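Local coordinates for dihydropteroate synthase (PDB 6PZ2), which catalyses the condensation of a dihydropterin pyrophosphate with p-aminobenzoate to form dihydropteroate, a step of bacterial folate synthesis, at residues Val20-Phe25 with Leu72-Pro77; Ile92-Ala97 with Thr109-Val114; Ile174-Gly179 with Leu202-Leu207; Gly209-Ser214 with Arg247-Tyr252. All coordinates share one frame; numbering follows the deposited sequence.

How the interactions relate
All four contacts lie in one TIM barrel and follow one another along the chain. Interaction 1 is the most peripheral, its centre about 17 Å from that of the chain; it touches interaction 2, about 15 Å away between centres, where V75 packs on I92. Interactions 2, 3 and 4 all reach the barrel sheet and the bound pteroic acid, their centres about 15 to 18 Å apart. D177 and N112 hold the amino end of the pterin, while K213 and R247 reach its rings. The centres of interactions 1 and 3 lie about 27 Å apart, on opposite sides of the chain's centre. Interactions 2 to 4 thus converge on one pocket at the C-terminal ends of the barrel strands.

Interaction 1 of 4, residues Val20-Phe25 with Leu72-Pro77; sequences VTPDSF and LRRVIP
R74 reaches from helix 68-85 across to residues V20-P22, and its side chain carries most of the contact. With CG anti to the carbonyl carbon (chi1 -65°) and the chain extended from CG to NE, the arm passes V20, which points the opposite way, and brings its guanidinium to P22. There P22 CD sits over the middle of one guanidinium face, 3.4 Å from R74 CZ. P22 CG adds a second touch, 3.7 Å from R74 NH2. T21 contributes its methyl, CG2 lying 3.6 Å from R74 NH1. Nearer the helix backbone, V20 CG2 rests 3.9 Å from R74 O and 4.3 Å from V75 CG1. The polar end of R74 is held from elsewhere: NH1 donates to G56 O and NE pairs with E70, which fixes the plane on which the proline packs. Behind T21, its OG1 is hydrogen-bonded to S24 OG at 2.8 Å across the short 3-10 turn. The contact seats the loop that follows strand 13-19 against helix 68-85, with V20 and V75 both packing on L54 of strand 51-55 and V20 also meeting A37 of helix 33-46.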
# COMPACT_ATOMS: atom_id res chain seq x y z
N VAL A 20 -21.21 8.61 15.22
CA VAL A 20 -22.01 8.34 16.41
C VAL A 20 -23.49 8.48 16.05
O VAL A 20 -24.29 8.74 16.93
CB VAL A 20 -21.63 9.23 17.60
CG1 VAL A 20 -20.20 8.98 18.05
CG2 VAL A 20 -21.83 10.71 17.32
N THR A 21 -23.82 8.27 14.78
CA THR A 21 -25.22 8.03 14.41
C THR A 21 -25.71 6.75 15.10
O THR A 21 -24.92 5.86 15.48
CB THR A 21 -25.40 7.84 12.90
OG1 THR A 21 -24.57 6.78 12.43
CG2 THR A 21 -25.03 9.08 12.11
N PRO A 22 -27.04 6.62 15.20
CA PRO A 22 -27.66 5.42 15.79
C PRO A 22 -27.24 4.10 15.12
O PRO A 22 -26.87 3.17 15.86
CB PRO A 22 -29.18 5.63 15.65
CG PRO A 22 -29.34 7.13 15.58
CD PRO A 22 -28.02 7.69 15.06
N ASP A 23 -27.24 4.04 13.78
CA ASP A 23 -26.80 2.84 12.99
C ASP A 23 -25.35 2.51 13.33
O ASP A 23 -24.89 1.43 13.00
CB ASP A 23 -26.78 2.98 11.46
CG ASP A 23 -26.16 1.79 10.71
OD1 ASP A 23 -26.66 0.65 10.88
OD2 ASP A 23 -25.15 1.98 9.96
N SER A 24 -24.57 3.43 13.89
CA SER A 24 -23.17 3.11 14.16
C SER A 24 -23.08 2.16 15.36
O SER A 24 -22.01 1.64 15.61
CB SER A 24 -22.31 4.32 14.44
OG SER A 24 -22.46 5.33 13.45
N PHE A 25 -24.13 1.97 16.15
CA PHE A 25 -24.04 1.21 17.43
C PHE A 25 -24.82 -0.10 17.30
O PHE A 25 -25.80 -0.12 16.53
CB PHE A 25 -24.62 2.04 18.59
CG PHE A 25 -23.85 3.29 18.88
CD1 PHE A 25 -22.71 3.25 19.66
CD2 PHE A 25 -24.21 4.50 18.31
CE1 PHE A 25 -21.95 4.39 19.87
CE2 PHE A 25 -23.49 5.65 18.56
CZ PHE A 25 -22.35 5.59 19.34
N LEU A 72 -26.26 17.88 17.22
CA LEU A 72 -25.53 18.39 18.42
C LEU A 72 -25.74 17.50 19.66
O LEU A 72 -24.82 17.25 20.50
CB LEU A 72 -25.97 19.84 18.68
CG LEU A 72 -25.26 20.89 17.82
CD1 LEU A 72 -25.93 22.25 17.89
CD2 LEU A 72 -23.80 21.02 18.24
N ARG A 73 -26.95 16.96 19.76
CA ARG A 73 -27.31 16.04 20.86
C ARG A 73 -26.40 14.80 20.77
O ARG A 73 -25.97 14.27 21.79
CB ARG A 73 -28.78 15.60 20.80
CG ARG A 73 -29.76 16.65 21.28
CD ARG A 73 -31.19 16.14 21.39
NE ARG A 73 -31.83 15.73 20.15
CZ ARG A 73 -32.68 16.46 19.43
NH1 ARG A 73 -33.37 15.88 18.46
NH2 ARG A 73 -32.84 17.74 19.67
N ARG A 74 -26.08 14.37 19.55
CA ARG A 74 -25.21 13.21 19.37
C ARG A 74 -23.76 13.60 19.65
O ARG A 74 -23.06 12.84 20.32
CB ARG A 74 -25.33 12.64 17.96
CG ARG A 74 -26.70 12.06 17.65
CD ARG A 74 -26.89 11.98 16.16
NE ARG A 74 -28.20 11.44 15.83
CZ ARG A 74 -28.55 11.00 14.63
NH1 ARG A 74 -27.67 11.03 13.64
NH2 ARG A 74 -29.79 10.59 14.42
N VAL A 75 -23.29 14.75 19.17
CA VAL A 75 -21.84 14.99 19.26
C VAL A 75 -21.44 15.70 20.55
O VAL A 75 -20.30 15.47 20.98
CB VAL A 75 -21.29 15.71 18.01
CG1 VAL A 75 -21.59 14.93 16.74
CG2 VAL A 75 -21.82 17.13 17.89
N ILE A 76 -22.28 16.54 21.17
CA ILE A 76 -21.84 17.39 22.31
C ILE A 76 -21.31 16.54 23.48
O ILE A 76 -20.22 16.80 24.02
CB ILE A 76 -22.96 18.35 22.75
CG1 ILE A 76 -23.22 19.42 21.70
CG2 ILE A 76 -22.68 19.01 24.09
CD1 ILE A 76 -22.02 20.29 21.45
N PRO A 77 -22.08 15.55 23.91
CA PRO A 77 -21.57 14.72 25.00
C PRO A 77 -20.28 13.96 24.67
O PRO A 77 -19.45 13.74 25.54
CB PRO A 77 -22.67 13.69 25.32
CG PRO A 77 -23.82 13.98 24.36
CD PRO A 77 -23.36 15.04 23.38

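Interaction 2 of 4, residues Ile92-Ala97 with Thr109-Val114; sequences IDTYKA and TMVNDV. With PT1 (pteroic acid), chain K.
I92 joins its strand to the parallel strand 110-113 through both backbone groups, N donating to M110 O and O accepting from N112 N, each at 2.9 Å. On one face of the sheet I92 CG2 packs 4.0 Å from V111 CG2, beneath helix 97-105. The other face carries D93 and N112, which run alongside each other in the same direction, their carboxylate and amide planes turned 57° apart. N112 grips the pterin with both ends of its amide: OD1 accepts from the amino N11 of pteroic acid at 2.8 Å, and ND2 donates to ring N9 at 3.1 Å. Both bonds are nearly straight, at 165° and 162°, and ND2 also donates to D53. D93 OD2 comes within 3.1 Å of N8 on the same heterocycle, and V114 CG1 lies 3.7 Å from the same N8. A water ties the strand ends together, donating to D93 OD1 and to N112 O and accepting from V114 N at 2.9 Å. Strand 90-93, helix 97-105 and strand 110-113 make up a beta-alpha-beta crossover of the TIM barrel, and the polar residues at the C-terminal ends of its strands line the pterin pocket.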
# COMPACT_ATOMS: atom_id res chain seq x y z
N ILE A 92 -14.61 18.18 13.66
CA ILE A 92 -16.04 17.93 13.66
C ILE A 92 -16.48 17.82 12.20
O ILE A 92 -16.34 18.73 11.42
CB ILE A 92 -16.83 19.00 14.44
CG1 ILE A 92 -18.34 18.78 14.36
CG2 ILE A 92 -16.51 20.39 13.91
CD1 ILE A 92 -18.88 17.68 15.21
N ASP A 93 -17.02 16.67 11.87
CA ASP A 93 -17.41 16.39 10.53
C ASP A 93 -18.82 16.96 10.39
O ASP A 93 -19.77 16.26 10.64
CB ASP A 93 -17.41 14.88 10.25
CG ASP A 93 -17.68 14.47 8.81
OD1 ASP A 93 -18.50 15.12 8.09
OD2 ASP A 93 -17.06 13.47 8.41
N THR A 94 -18.94 18.20 10.00
CA THR A 94 -20.28 18.78 9.79
C THR A 94 -20.18 19.82 8.67
O THR A 94 -19.16 20.49 8.57
CB THR A 94 -20.81 19.46 11.06
OG1 THR A 94 -22.16 19.86 10.83
CG2 THR A 94 -20.02 20.69 11.44
N TYR A 95 -21.25 19.98 7.88
CA TYR A 95 -21.33 21.10 6.98
C TYR A 95 -22.26 22.18 7.53
O TYR A 95 -22.54 23.16 6.83
CB TYR A 95 -21.86 20.66 5.61
CG TYR A 95 -23.15 19.88 5.63
CD1 TYR A 95 -24.38 20.51 5.52
CD2 TYR A 95 -23.13 18.50 5.70
CE1 TYR A 95 -25.56 19.78 5.48
CE2 TYR A 95 -24.29 17.76 5.69
CZ TYR A 95 -25.51 18.40 5.59
OH TYR A 95 -26.65 17.64 5.60
N LYS A 96 -22.73 22.03 8.77
CA LYS A 96 -23.64 23.04 9.35
C LYS A 96 -22.87 23.96 10.30
O LYS A 96 -22.21 23.52 11.24
CB LYS A 96 -24.80 22.35 10.05
CG LYS A 96 -25.53 21.34 9.17
CD LYS A 96 -26.75 20.77 9.81
CE LYS A 96 -27.35 19.61 9.04
NZ LYS A 96 -26.51 18.40 9.07
N ALA A 97 -23.02 25.26 10.06
CA ALA A 97 -22.29 26.30 10.77
C ALA A 97 -22.66 26.31 12.26
O ALA A 97 -21.79 26.53 13.11
CB ALA A 97 -22.56 27.63 10.11
N THR A 109 -10.81 21.31 17.34
CA THR A 109 -9.72 22.01 16.64
C THR A 109 -10.04 22.30 15.17
O THR A 109 -9.61 23.31 14.68
CB THR A 109 -8.44 21.17 16.68
OG1 THR A 109 -8.19 20.91 18.06
CG2 THR A 109 -7.25 21.86 16.06
N MET A 110 -10.77 21.45 14.47
CA MET A 110 -10.88 21.58 13.02
C MET A 110 -12.33 21.32 12.62
O MET A 110 -12.99 20.51 13.24
CB MET A 110 -9.99 20.53 12.34
CG MET A 110 -10.31 20.28 10.86
SD MET A 110 -9.24 19.03 10.06
CE MET A 110 -7.72 19.96 9.87
N VAL A 111 -12.83 22.04 11.63
CA VAL A 111 -14.11 21.72 11.05
C VAL A 111 -13.78 20.98 9.74
O VAL A 111 -13.09 21.48 8.89
CB VAL A 111 -14.95 22.98 10.80
CG1 VAL A 111 -16.23 22.66 10.05
CG2 VAL A 111 -15.27 23.72 12.09
N ASN A 112 -14.34 19.81 9.61
CA ASN A 112 -14.26 19.04 8.44
C ASN A 112 -15.55 19.22 7.64
O ASN A 112 -16.53 18.51 7.87
CB ASN A 112 -14.03 17.57 8.81
CG ASN A 112 -13.92 16.67 7.60
OD1 ASN A 112 -13.60 17.16 6.52
ND2 ASN A 112 -14.20 15.37 7.75
N ASP A 113 -15.53 20.08 6.64
CA ASP A 113 -16.76 20.41 5.90
C ASP A 113 -16.81 19.69 4.55
O ASP A 113 -16.14 20.11 3.62
CB ASP A 113 -16.83 21.91 5.64
CG ASP A 113 -18.13 22.38 5.03
OD1 ASP A 113 -18.94 21.53 4.60
OD2 ASP A 113 -18.36 23.61 5.03
N VAL A 114 -17.69 18.71 4.41
CA VAL A 114 -17.79 17.93 3.18
C VAL A 114 -18.55 18.68 2.09
O VAL A 114 -18.80 18.09 1.04
CB VAL A 114 -18.45 16.55 3.39
CG1 VAL A 114 -17.66 15.69 4.37
CG2 VAL A 114 -19.91 16.67 3.79
C2 PT1 K . -13.74 12.32 2.97
C3 PT1 K . -14.92 11.92 3.71
C5 PT1 K . -15.24 12.79 4.84
N6 PT1 K . -15.69 10.83 3.44
C7 PT1 K . -13.41 14.18 4.34
N9 PT1 K . -14.49 13.87 5.07
C10 PT1 K . -16.77 10.57 4.19
N11 PT1 K . -12.66 15.26 4.64
C12 PT1 K . -17.11 11.42 5.25
C21 PT1 K . -18.89 5.44 -1.27
O22 PT1 K . -18.80 5.72 -2.48
O1 PT1 K . -13.32 11.62 1.90
N4 PT1 K . -13.05 13.43 3.28
N8 PT1 K . -16.32 12.48 5.58
C13 PT1 K . -17.64 9.38 3.86
N14 PT1 K . -18.16 9.57 2.51
C15 PT1 K . -18.38 8.55 1.65
C16 PT1 K . -18.41 7.21 2.06
C17 PT1 K . -18.52 8.85 0.31
C18 PT1 K . -18.61 6.21 1.12
C19 PT1 K . -18.72 7.85 -0.64
C20 PT1 K . -18.75 6.53 -0.24
O23 PT1 K . -19.02 4.27 -0.92
O HOH W 1 -18.82 17.63 6.87
O HOH W 2 -21.08 24.20 4.43

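Interaction 3 of 4, residues Ile174-Gly179 with Leu202-Leu207; sequences IVLDPG and LGYPIL. With PT1 (pteroic acid), chain K.
I174 O meets the edge of the Y204 ring, near its plane, 3.8 Å from CD1, while L176 CD1 approaches that ring obliquely. The carboxylate of D177 is met from above its plane at OD1, where G179 N donates to form an Asx turn. Between the two groups the backbones make the closure of the TIM barrel: strand 174-177 and the run leading into strand 207-208 join at a single bridge of L176 with I206. L176 N donates to P205 O at 3.0 Å, and L176 O accepts from L207 N at 2.8 Å in return. L176 buries the most surface. Its CG, anti to the carbonyl carbon (chi1 -47°), leans toward the neighbouring segment so that CD1 meets L202 CD1 at 3.7 Å and CG meets Y204 CB. This apolar cluster continues onto helix 149-166, where L176 and L202 both touch F157. V175 packs on the same segment, CG1 lying 3.7 Å from L207 CB and CG2 near P205 CB. At the pocket end D177 has CG anti to the backbone N (chi1 177°), which carries the carboxylate to the pterin. L207 reaches the ligand as well, its CD2 lying 3.6 Å from N11 of pteroic acid. D177 OD2 accepts from the amino N11 of pteroic acid at 2.9 Å, through a bent bond of 136°, and lies just 2.6 Å from ring N4.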
# COMPACT_ATOMS: atom_id res chain seq x y z
N ILE A 174 -6.00 26.19 6.44
CA ILE A 174 -6.76 25.45 5.44
C ILE A 174 -6.02 24.17 5.00
O ILE A 174 -4.79 24.15 4.83
CB ILE A 174 -7.08 26.34 4.24
CG1 ILE A 174 -7.99 27.49 4.67
CG2 ILE A 174 -7.68 25.54 3.09
CD1 ILE A 174 -8.11 28.57 3.62
N VAL A 175 -6.83 23.14 4.87
CA VAL A 175 -6.49 21.84 4.35
C VAL A 175 -7.48 21.56 3.22
O VAL A 175 -8.66 21.79 3.42
CB VAL A 175 -6.60 20.78 5.46
CG1 VAL A 175 -6.38 19.38 4.92
CG2 VAL A 175 -5.61 21.03 6.59
N LEU A 176 -7.03 21.01 2.08
CA LEU A 176 -7.93 20.66 0.97
C LEU A 176 -8.03 19.14 0.80
O LEU A 176 -7.09 18.39 1.02
CB LEU A 176 -7.40 21.28 -0.33
CG LEU A 176 -6.99 22.75 -0.28
CD1 LEU A 176 -6.42 23.17 -1.63
CD2 LEU A 176 -8.16 23.64 0.09
N ASP A 177 -9.18 18.71 0.28
CA ASP A 177 -9.49 17.33 0.12
C ASP A 177 -10.32 17.18 -1.15
O ASP A 177 -11.31 17.90 -1.30
CB ASP A 177 -10.27 16.81 1.33
CG ASP A 177 -10.73 15.36 1.26
OD1 ASP A 177 -10.81 14.82 0.13
OD2 ASP A 177 -11.04 14.80 2.34
N PRO A 178 -9.94 16.25 -2.04
CA PRO A 178 -10.56 16.18 -3.35
C PRO A 178 -11.92 15.48 -3.34
O PRO A 178 -12.62 15.45 -4.38
CB PRO A 178 -9.59 15.33 -4.18
CG PRO A 178 -9.03 14.41 -3.14
CD PRO A 178 -8.78 15.36 -1.98
N GLY A 179 -12.27 14.86 -2.23
CA GLY A 179 -13.64 14.37 -2.09
C GLY A 179 -13.89 13.12 -2.90
O GLY A 179 -14.84 13.03 -3.68
N LEU A 202 -1.49 24.02 -5.52
CA LEU A 202 -2.22 25.08 -4.82
C LEU A 202 -1.45 25.46 -3.56
O LEU A 202 -1.67 26.54 -3.08
CB LEU A 202 -3.65 24.66 -4.49
CG LEU A 202 -4.51 24.27 -5.69
CD1 LEU A 202 -5.89 23.81 -5.25
CD2 LEU A 202 -4.65 25.43 -6.65
N GLY A 203 -0.54 24.66 -3.04
CA GLY A 203 0.30 25.10 -1.91
C GLY A 203 -0.26 24.72 -0.55
O GLY A 203 0.33 25.10 0.45
N TYR A 204 -1.36 23.96 -0.47
CA TYR A 204 -2.07 23.68 0.81
C TYR A 204 -1.88 22.20 1.20
O TYR A 204 -1.78 21.35 0.32
CB TYR A 204 -3.57 23.98 0.68
CG TYR A 204 -3.86 25.46 0.59
CD1 TYR A 204 -3.99 26.24 1.73
CD2 TYR A 204 -3.96 26.08 -0.65
CE1 TYR A 204 -4.20 27.61 1.65
CE2 TYR A 204 -4.18 27.44 -0.75
CZ TYR A 204 -4.28 28.22 0.40
OH TYR A 204 -4.48 29.56 0.27
N PRO A 205 -1.91 21.89 2.50
CA PRO A 205 -1.94 20.52 2.99
C PRO A 205 -3.14 19.78 2.39
O PRO A 205 -4.14 20.41 2.06
CB PRO A 205 -2.05 20.60 4.51
CG PRO A 205 -1.61 22.01 4.86
CD PRO A 205 -1.98 22.82 3.64
N ILE A 206 -2.99 18.47 2.17
CA ILE A 206 -4.06 17.68 1.51
C ILE A 206 -4.49 16.55 2.44
O ILE A 206 -3.65 15.93 3.11
CB ILE A 206 -3.56 17.13 0.16
CG1 ILE A 206 -3.24 18.29 -0.79
CG2 ILE A 206 -4.55 16.15 -0.46
CD1 ILE A 206 -2.33 17.90 -1.93
N LEU A 207 -5.80 16.33 2.47
CA LEU A 207 -6.40 15.26 3.21
C LEU A 207 -7.14 14.35 2.24
O LEU A 207 -7.81 14.84 1.31
CB LEU A 207 -7.35 15.83 4.27
CG LEU A 207 -7.95 14.83 5.26
CD1 LEU A 207 -8.29 15.51 6.57
CD2 LEU A 207 -9.20 14.19 4.70
C2 PT1 K . -13.74 12.32 2.97
C3 PT1 K . -14.92 11.92 3.71
C5 PT1 K . -15.24 12.79 4.84
N6 PT1 K . -15.69 10.83 3.44
C7 PT1 K . -13.41 14.18 4.34
N9 PT1 K . -14.49 13.87 5.07
C10 PT1 K . -16.77 10.57 4.19
N11 PT1 K . -12.66 15.26 4.64
C12 PT1 K . -17.11 11.42 5.25
C21 PT1 K . -18.89 5.44 -1.27
O22 PT1 K . -18.80 5.72 -2.48
O1 PT1 K . -13.32 11.62 1.90
N4 PT1 K . -13.05 13.43 3.28
N8 PT1 K . -16.32 12.48 5.58
C13 PT1 K . -17.64 9.38 3.86
N14 PT1 K . -18.16 9.57 2.51
C15 PT1 K . -18.38 8.55 1.65
C16 PT1 K . -18.41 7.21 2.06
C17 PT1 K . -18.52 8.85 0.31
C18 PT1 K . -18.61 6.21 1.12
C19 PT1 K . -18.72 7.85 -0.64
C20 PT1 K . -18.75 6.53 -0.24
O23 PT1 K . -19.02 4.27 -0.92

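Interaction 4 of 4, residues Gly209-Ser214 with Arg247-Tyr252; sequences GTSRKS and RVHDVY. With PT1 (pteroic acid), chain K; SO4 (sulfate ion), chain B; SO4 (sulfate ion), chain D.
S211 and H249 meet because the serine turns OG anti to its backbone N (chi1 -176°) while the histidine sets CG anti to its carbonyl carbon (chi1 -59°). S211 OG thereby comes to the edge of the imidazole, hydrogen-bonded to H249 ND1 at 2.6 Å. R212, third residue of a type II turn from T210 to K213, has positive phi and an extended chain that lies across the same imidazole. Its guanidinium stacks on the ring with centres 4.2 Å apart and planes inclined by 16°, and R212 CD adds a CH-pi contact over the face. At the guanidinium edge R212 NH2 makes a salt bridge to D250 OD1, its hydrogen bond long and weak at 3.4 Å, while the same NH2 bonds a sulfate. A water bonded to S211 OG, D250 N and D250 OD1 links the serine to the aspartate. On the pocket side, R247 lays its guanidinium over the pterin, CZ lying 3.3 Å from N8 of pteroic acid, with NE paired to D53. K213 NZ donates to the pterin O1 at 2.7 Å and also to G209 O. R247 NH2 donates to O2 and H249 NE2 to O4 of a second sulfate, each at 2.8 Å. Beside the pterin these N-H groups of R247 and H249 hold an anion, probably from the crystallisation liquor, consistent with a place for the substrate's pyrophosphate, as in other dihydropteroate synthases.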
# COMPACT_ATOMS: atom_id res chain seq x y z
N GLY A 209 -9.64 10.78 1.83
CA GLY A 209 -10.43 9.73 2.41
C GLY A 209 -11.00 8.78 1.38
O GLY A 209 -11.76 9.21 0.51
N THR A 210 -10.64 7.50 1.50
CA THR A 210 -11.08 6.43 0.57
C THR A 210 -11.60 5.22 1.34
O THR A 210 -12.26 4.36 0.76
CB THR A 210 -9.94 5.94 -0.33
OG1 THR A 210 -8.96 5.31 0.51
CG2 THR A 210 -9.31 7.05 -1.12
N SER A 211 -11.30 5.18 2.63
CA SER A 211 -11.47 4.00 3.45
C SER A 211 -12.86 3.39 3.24
O SER A 211 -13.87 4.03 3.46
CB SER A 211 -11.23 4.32 4.89
OG SER A 211 -11.30 3.15 5.68
N ARG A 212 -12.86 2.17 2.75
CA ARG A 212 -14.02 1.29 2.59
C ARG A 212 -14.97 1.78 1.50
O ARG A 212 -16.02 1.17 1.36
CB ARG A 212 -14.80 1.11 3.89
CG ARG A 212 -13.98 0.45 4.98
CD ARG A 212 -14.79 0.19 6.23
NE ARG A 212 -13.82 -0.23 7.22
CZ ARG A 212 -14.14 -0.47 8.48
NH1 ARG A 212 -15.40 -0.31 8.83
NH2 ARG A 212 -13.22 -0.85 9.36
N LYS A 213 -14.62 2.78 0.71
CA LYS A 213 -15.59 3.35 -0.21
C LYS A 213 -15.82 2.41 -1.40
O LYS A 213 -15.07 1.48 -1.66
CB LYS A 213 -15.11 4.72 -0.68
CG LYS A 213 -15.11 5.75 0.44
CD LYS A 213 -14.96 7.17 0.00
CE LYS A 213 -14.76 8.07 1.20
NZ LYS A 213 -14.54 9.46 0.77
N SER A 214 -16.90 2.69 -2.10
CA SER A 214 -17.38 1.89 -3.22
C SER A 214 -16.39 1.95 -4.38
O SER A 214 -16.38 1.07 -5.22
CB SER A 214 -18.74 2.37 -3.67
OG SER A 214 -18.57 3.62 -4.31
N ARG A 247 -7.84 9.95 6.22
CA ARG A 247 -8.97 9.72 7.08
C ARG A 247 -9.36 8.24 6.91
O ARG A 247 -9.86 7.91 5.85
CB ARG A 247 -10.14 10.62 6.66
CG ARG A 247 -11.44 10.49 7.45
CD ARG A 247 -12.55 11.42 6.98
NE ARG A 247 -13.84 11.27 7.65
CZ ARG A 247 -14.73 10.32 7.42
NH1 ARG A 247 -14.54 9.43 6.46
NH2 ARG A 247 -15.81 10.26 8.18
N VAL A 248 -9.25 7.43 7.96
CA VAL A 248 -9.33 5.98 7.87
C VAL A 248 -10.15 5.39 9.02
O VAL A 248 -10.18 5.95 10.12
CB VAL A 248 -7.94 5.33 7.85
CG1 VAL A 248 -7.20 5.70 6.57
CG2 VAL A 248 -7.14 5.71 9.09
N HIS A 249 -10.81 4.26 8.74
CA HIS A 249 -11.38 3.43 9.81
C HIS A 249 -10.33 2.60 10.56
O HIS A 249 -10.54 2.28 11.71
CB HIS A 249 -12.39 2.45 9.23
CG HIS A 249 -13.49 3.17 8.55
ND1 HIS A 249 -13.45 3.44 7.19
CD2 HIS A 249 -14.66 3.66 9.03
CE1 HIS A 249 -14.55 4.08 6.87
NE2 HIS A 249 -15.31 4.24 7.97
N ASP A 250 -9.26 2.16 9.91
CA ASP A 250 -8.36 1.19 10.49
C ASP A 250 -7.04 1.92 10.72
O ASP A 250 -6.19 2.08 9.84
CB ASP A 250 -8.16 -0.03 9.59
CG ASP A 250 -9.45 -0.76 9.25
OD1 ASP A 250 -10.02 -0.53 8.16
OD2 ASP A 250 -9.88 -1.54 10.10
N VAL A 251 -6.89 2.39 11.93
CA VAL A 251 -5.84 3.35 12.16
C VAL A 251 -4.45 2.68 12.11
O VAL A 251 -3.52 3.19 11.46
CB VAL A 251 -6.11 4.10 13.47
CG1 VAL A 251 -4.87 4.86 13.97
CG2 VAL A 251 -7.30 5.04 13.29
N TYR A 252 -4.29 1.55 12.79
CA TYR A 252 -2.97 0.94 12.99
C TYR A 252 -2.35 0.53 11.64
O TYR A 252 -1.21 0.87 11.29
CB TYR A 252 -3.10 -0.31 13.88
CG TYR A 252 -1.80 -1.04 14.07
CD1 TYR A 252 -0.82 -0.49 14.88
CD2 TYR A 252 -1.51 -2.21 13.39
CE1 TYR A 252 0.40 -1.13 15.06
CE2 TYR A 252 -0.29 -2.86 13.54
CZ TYR A 252 0.65 -2.32 14.40
OH TYR A 252 1.87 -2.89 14.58
C2 PT1 K . -13.74 12.32 2.97
C3 PT1 K . -14.92 11.92 3.71
C5 PT1 K . -15.24 12.79 4.84
N6 PT1 K . -15.69 10.83 3.44
C7 PT1 K . -13.41 14.18 4.34
N9 PT1 K . -14.49 13.87 5.07
C10 PT1 K . -16.77 10.57 4.19
N11 PT1 K . -12.66 15.26 4.64
C12 PT1 K . -17.11 11.42 5.25
C21 PT1 K . -18.89 5.44 -1.27
O22 PT1 K . -18.80 5.72 -2.48
O1 PT1 K . -13.32 11.62 1.90
N4 PT1 K . -13.05 13.43 3.28
N8 PT1 K . -16.32 12.48 5.58
C13 PT1 K . -17.64 9.38 3.86
N14 PT1 K . -18.16 9.57 2.51
C15 PT1 K . -18.38 8.55 1.65
C16 PT1 K . -18.41 7.21 2.06
C17 PT1 K . -18.52 8.85 0.31
C18 PT1 K . -18.61 6.21 1.12
C19 PT1 K . -18.72 7.85 -0.64
C20 PT1 K . -18.75 6.53 -0.24
O23 PT1 K . -19.02 4.27 -0.92
S SO4 B . -17.41 6.90 6.63
O1 SO4 B . -18.51 6.71 5.65
O2 SO4 B . -17.48 8.27 7.19
O3 SO4 B . -16.11 6.71 5.96
O4 SO4 B . -17.55 5.91 7.72
S SO4 D . -15.02 -1.01 12.72
O1 SO4 D . -14.92 -1.82 11.49
O2 SO4 D . -16.23 -0.16 12.58
O3 SO4 D . -13.86 -0.11 12.98
O4 SO4 D . -15.10 -2.00 13.81
O HOH W 3 -8.76 6.81 3.51
O HOH W 4 -9.15 1.95 6.96